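Local atomic coordinates of protein yciO (Escherichia coli, PDB entry 1K7J), a protein that probably binds double-stranded RNA, though its precise cellular role is not established. Residues M1-Q13 with K161-G174. Residues are numbered along the deposited sequence; the frame is centred on the assembly and turned at random.
Sequences MSQFFYIHPDNPQ and KDRLEKQVDLIIHG
Gln-3 O is gripped from opposite faces of its carbonyl plane, by Ile-171 N across the strands at 3.0 Å and by the hydroxyl of its neighbour Ser-2, whose OG donates at 2.9 Å. That hydroxyl stands anti to the Ser-2 nitrogen (chi1 177°), which sets it beside its own carbonyl carbon, within reach of the next residue's O. From Gln-3 N to Ile-7 N the backbones then alternate as parallel strands do, with Phe-5 N giving to Ile-171 O and Phe-5 O taking from His-173 N at 2.8 Å. Ahead of the ladder, Ser-2 N bonds Glu-165 O in its carbonyl plane.

Side chains pair off on both faces. Beside Gln-3, Leu-170 sets CD1 over the centre of the Phe-5 ring, a CH-pi contact 3.6 Å from the centroid, while helix 14-25 packs against this face. On the other, Phe-4 swings CG anti to its nitrogen (chi1 -165°), which brings the ring under Lys-161 and its rim up to His-173: Lys-161 CD sits over one face, 3.6 Å from Phe-4 CD2, and Phe-4 CZ meets the imidazole edge in plane. Phe-4 CE2 packs on Ile-171 CG2 at 3.6 Å. Tyr-6 lays CE1 over the His-173 ring, 3.4 Å from His-173 CD2, completing an aromatic cluster. Replacing Phe-4 with an alanine would probably leave the Lys-161 methylenes without their aromatic floor and uncover the flank of Ile-171 CG2. The N-terminal strand 3-6 thus becomes the parallel edge strand of the mixed sheet of the YrdC-like fold, beside 170-173, which bonds strand 30-34 on its far side.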
# COMPACT_ATOMS: atom_id res chain seq x y z
N MSE A 1 1.70 -15.69 -17.74
CA MSE A 1 2.31 -14.33 -17.80
C MSE A 1 1.32 -13.29 -17.27
O MSE A 1 0.12 -13.40 -17.49
CB MSE A 1 2.69 -13.98 -19.24
CG MSE A 1 3.92 -13.08 -19.36
SE MSE A 1 5.58 -14.08 -19.31
CE MSE A 1 5.41 -14.91 -17.58
N SER A 2 1.84 -12.29 -16.57
CA SER A 2 1.00 -11.24 -16.01
C SER A 2 0.24 -10.47 -17.08
O SER A 2 0.75 -10.26 -18.18
CB SER A 2 1.86 -10.25 -15.21
OG SER A 2 1.08 -9.18 -14.72
N GLN A 3 -0.97 -10.05 -16.75
CA GLN A 3 -1.75 -9.24 -17.67
C GLN A 3 -1.15 -7.84 -17.50
O GLN A 3 -0.52 -7.56 -16.48
CB GLN A 3 -3.23 -9.24 -17.28
CG GLN A 3 -3.99 -10.44 -17.83
CD GLN A 3 -5.45 -10.43 -17.45
OE1 GLN A 3 -5.84 -10.94 -16.39
NE2 GLN A 3 -6.29 -9.85 -18.30
N PHE A 4 -1.34 -6.98 -18.49
CA PHE A 4 -0.78 -5.63 -18.45
C PHE A 4 -1.84 -4.64 -18.92
O PHE A 4 -2.25 -4.66 -20.09
CB PHE A 4 0.47 -5.58 -19.35
CG PHE A 4 1.34 -4.38 -19.13
CD1 PHE A 4 1.26 -3.28 -19.98
CD2 PHE A 4 2.27 -4.35 -18.09
CE1 PHE A 4 2.09 -2.17 -19.80
CE2 PHE A 4 3.10 -3.25 -17.90
CZ PHE A 4 3.01 -2.16 -18.76
N PHE A 5 -2.29 -3.78 -18.01
CA PHE A 5 -3.32 -2.79 -18.33
C PHE A 5 -2.77 -1.37 -18.42
O PHE A 5 -2.04 -0.93 -17.55
CB PHE A 5 -4.42 -2.74 -17.26
CG PHE A 5 -5.27 -3.97 -17.18
CD1 PHE A 5 -5.16 -5.01 -18.10
CD2 PHE A 5 -6.21 -4.08 -16.15
CE1 PHE A 5 -5.98 -6.14 -18.00
CE2 PHE A 5 -7.03 -5.20 -16.05
CZ PHE A 5 -6.91 -6.23 -16.97
N TYR A 6 -3.16 -0.66 -19.47
CA TYR A 6 -2.76 0.74 -19.63
C TYR A 6 -3.96 1.52 -19.12
O TYR A 6 -4.99 1.58 -19.80
CB TYR A 6 -2.51 1.07 -21.09
CG TYR A 6 -1.17 0.62 -21.61
CD1 TYR A 6 -0.02 1.35 -21.36
CD2 TYR A 6 -1.06 -0.55 -22.36
CE1 TYR A 6 1.22 0.94 -21.85
CE2 TYR A 6 0.17 -0.97 -22.85
CZ TYR A 6 1.30 -0.22 -22.60
OH TYR A 6 2.51 -0.63 -23.10
N ILE A 7 -3.84 2.11 -17.94
CA ILE A 7 -4.94 2.87 -17.38
C ILE A 7 -4.58 4.35 -17.25
O ILE A 7 -3.51 4.69 -16.74
CB ILE A 7 -5.35 2.32 -15.99
CG1 ILE A 7 -5.75 0.84 -16.12
CG2 ILE A 7 -6.50 3.13 -15.40
CD1 ILE A 7 -6.26 0.21 -14.83
N HIS A 8 -5.46 5.22 -17.75
CA HIS A 8 -5.23 6.66 -17.68
C HIS A 8 -5.10 7.03 -16.20
O HIS A 8 -5.99 6.75 -15.41
CB HIS A 8 -6.40 7.40 -18.32
CG HIS A 8 -6.54 7.14 -19.79
ND1 HIS A 8 -7.72 7.33 -20.48
CD2 HIS A 8 -5.64 6.70 -20.70
CE1 HIS A 8 -7.54 7.02 -21.75
NE2 HIS A 8 -6.29 6.63 -21.91
N PRO A 9 -3.97 7.65 -15.82
CA PRO A 9 -3.75 8.02 -14.42
C PRO A 9 -4.61 9.14 -13.84
O PRO A 9 -4.84 9.19 -12.63
CB PRO A 9 -2.27 8.37 -14.40
CG PRO A 9 -2.07 9.00 -15.74
CD PRO A 9 -2.83 8.05 -16.65
N ASP A 10 -5.09 10.03 -14.71
CA ASP A 10 -5.91 11.16 -14.28
C ASP A 10 -7.40 10.83 -14.28
O ASP A 10 -8.16 11.32 -13.45
CB ASP A 10 -5.65 12.38 -15.17
CG ASP A 10 -5.59 12.02 -16.65
OD1 ASP A 10 -6.25 11.04 -17.07
OD2 ASP A 10 -4.89 12.73 -17.40
N ASN A 11 -7.81 10.00 -15.23
CA ASN A 11 -9.21 9.61 -15.37
C ASN A 11 -9.25 8.13 -15.73
O ASN A 11 -9.47 7.76 -16.88
CB ASN A 11 -9.86 10.44 -16.48
CG ASN A 11 -11.36 10.24 -16.55
OD1 ASN A 11 -12.07 10.45 -15.58
ND2 ASN A 11 -11.84 9.83 -17.72
N PRO A 12 -9.02 7.26 -14.74
CA PRO A 12 -9.02 5.81 -14.95
C PRO A 12 -10.29 5.20 -15.54
O PRO A 12 -11.40 5.49 -15.09
CB PRO A 12 -8.69 5.25 -13.56
CG PRO A 12 -9.23 6.30 -12.64
CD PRO A 12 -8.83 7.58 -13.31
N GLN A 13 -10.10 4.37 -16.56
CA GLN A 13 -11.22 3.71 -17.22
C GLN A 13 -11.83 2.72 -16.24
O GLN A 13 -11.16 1.80 -15.77
CB GLN A 13 -10.75 2.98 -18.49
CG GLN A 13 -10.11 3.88 -19.54
CD GLN A 13 -8.60 3.92 -19.45
OE1 GLN A 13 -8.02 4.03 -18.37
NE2 GLN A 13 -7.93 3.83 -20.61
N LYS A 161 7.46 -4.65 -15.67
CA LYS A 161 6.98 -5.75 -16.50
C LYS A 161 8.13 -6.71 -16.79
O LYS A 161 7.98 -7.92 -16.69
CB LYS A 161 6.39 -5.20 -17.80
CG LYS A 161 5.81 -6.26 -18.74
CD LYS A 161 5.11 -5.58 -19.92
CE LYS A 161 4.47 -6.58 -20.87
NZ LYS A 161 5.47 -7.40 -21.61
N ASP A 162 9.29 -6.15 -17.15
CA ASP A 162 10.45 -6.98 -17.46
C ASP A 162 10.90 -7.81 -16.26
O ASP A 162 11.30 -8.97 -16.40
CB ASP A 162 11.64 -6.12 -17.92
CG ASP A 162 11.38 -5.41 -19.23
OD1 ASP A 162 10.61 -5.94 -20.06
OD2 ASP A 162 11.96 -4.33 -19.44
N ARG A 163 10.81 -7.23 -15.07
CA ARG A 163 11.24 -7.90 -13.85
C ARG A 163 10.24 -8.85 -13.20
O ARG A 163 10.63 -9.91 -12.69
CB ARG A 163 11.66 -6.87 -12.80
CG ARG A 163 12.06 -7.49 -11.46
CD ARG A 163 12.23 -6.44 -10.37
NE ARG A 163 13.25 -5.44 -10.71
CZ ARG A 163 14.54 -5.72 -10.86
NH1 ARG A 163 14.99 -6.96 -10.71
NH2 ARG A 163 15.39 -4.74 -11.15
N LEU A 164 8.96 -8.50 -13.23
CA LEU A 164 7.96 -9.32 -12.54
C LEU A 164 6.80 -9.93 -13.31
O LEU A 164 5.90 -10.51 -12.69
CB LEU A 164 7.38 -8.50 -11.38
CG LEU A 164 8.37 -7.99 -10.34
CD1 LEU A 164 7.68 -7.00 -9.40
CD2 LEU A 164 8.94 -9.17 -9.56
N GLU A 165 6.79 -9.84 -14.63
CA GLU A 165 5.65 -10.39 -15.36
C GLU A 165 5.45 -11.89 -15.17
O GLU A 165 4.37 -12.41 -15.45
CB GLU A 165 5.75 -10.05 -16.85
CG GLU A 165 6.81 -10.80 -17.62
CD GLU A 165 6.88 -10.32 -19.06
OE1 GLU A 165 5.81 -10.03 -19.63
OE2 GLU A 165 7.99 -10.23 -19.61
N LYS A 166 6.46 -12.59 -14.67
CA LYS A 166 6.34 -14.03 -14.43
C LYS A 166 5.95 -14.31 -12.98
O LYS A 166 5.66 -15.46 -12.63
CB LYS A 166 7.66 -14.75 -14.72
CG LYS A 166 8.18 -14.62 -16.13
CD LYS A 166 9.33 -15.59 -16.40
CE LYS A 166 10.50 -15.35 -15.45
NZ LYS A 166 11.62 -16.32 -15.69
N GLN A 167 5.95 -13.28 -12.14
CA GLN A 167 5.63 -13.46 -10.73
C GLN A 167 4.34 -12.83 -10.21
O GLN A 167 3.92 -13.11 -9.09
CB GLN A 167 6.81 -12.98 -9.88
CG GLN A 167 8.13 -13.63 -10.25
CD GLN A 167 8.05 -15.14 -10.30
OE1 GLN A 167 7.66 -15.79 -9.32
NE2 GLN A 167 8.42 -15.72 -11.44
N VAL A 168 3.72 -11.98 -11.02
CA VAL A 168 2.47 -11.34 -10.61
C VAL A 168 1.39 -11.61 -11.65
O VAL A 168 1.69 -12.02 -12.78
CB VAL A 168 2.64 -9.82 -10.41
CG1 VAL A 168 3.67 -9.56 -9.32
CG2 VAL A 168 3.06 -9.16 -11.71
N ASP A 169 0.14 -11.38 -11.28
CA ASP A 169 -0.98 -11.65 -12.16
C ASP A 169 -1.45 -10.46 -13.00
O ASP A 169 -2.04 -10.63 -14.06
CB ASP A 169 -2.13 -12.22 -11.33
CG ASP A 169 -1.70 -13.41 -10.50
OD1 ASP A 169 -1.15 -14.36 -11.09
OD2 ASP A 169 -1.89 -13.39 -9.27
N LEU A 170 -1.17 -9.26 -12.51
CA LEU A 170 -1.55 -8.06 -13.23
C LEU A 170 -0.62 -6.92 -12.88
O LEU A 170 -0.20 -6.77 -11.73
CB LEU A 170 -2.98 -7.64 -12.87
CG LEU A 170 -3.41 -6.26 -13.40
CD1 LEU A 170 -3.48 -6.29 -14.92
CD2 LEU A 170 -4.75 -5.86 -12.80
N ILE A 171 -0.28 -6.12 -13.88
CA ILE A 171 0.54 -4.94 -13.69
C ILE A 171 -0.25 -3.82 -14.33
O ILE A 171 -0.60 -3.89 -15.51
CB ILE A 171 1.91 -5.06 -14.38
CG1 ILE A 171 2.74 -6.14 -13.70
CG2 ILE A 171 2.63 -3.70 -14.31
CD1 ILE A 171 4.06 -6.44 -14.40
N ILE A 172 -0.56 -2.80 -13.54
CA ILE A 172 -1.30 -1.66 -14.05
C ILE A 172 -0.31 -0.55 -14.36
O ILE A 172 0.36 -0.04 -13.47
CB ILE A 172 -2.33 -1.12 -13.03
CG1 ILE A 172 -3.43 -2.16 -12.80
CG2 ILE A 172 -2.93 0.19 -13.52
CD1 ILE A 172 -4.40 -1.79 -11.69
N HIS A 173 -0.21 -0.20 -15.63
CA HIS A 173 0.66 0.87 -16.08
C HIS A 173 -0.09 2.17 -15.78
O HIS A 173 -1.13 2.44 -16.38
CB HIS A 173 0.91 0.73 -17.59
CG HIS A 173 1.76 1.81 -18.18
ND1 HIS A 173 1.49 3.15 -18.02
CD2 HIS A 173 2.85 1.73 -18.98
CE1 HIS A 173 2.37 3.86 -18.71
NE2 HIS A 173 3.21 3.02 -19.30
N GLY A 174 0.42 2.95 -14.83
CA GLY A 174 -0.22 4.20 -14.48
C GLY A 174 0.74 5.36 -14.66
O GLY A 174 0.65 6.37 -13.96
O HOH W 1 2.75 -8.91 -19.27
O HOH W 2 -4.12 -12.33 -14.73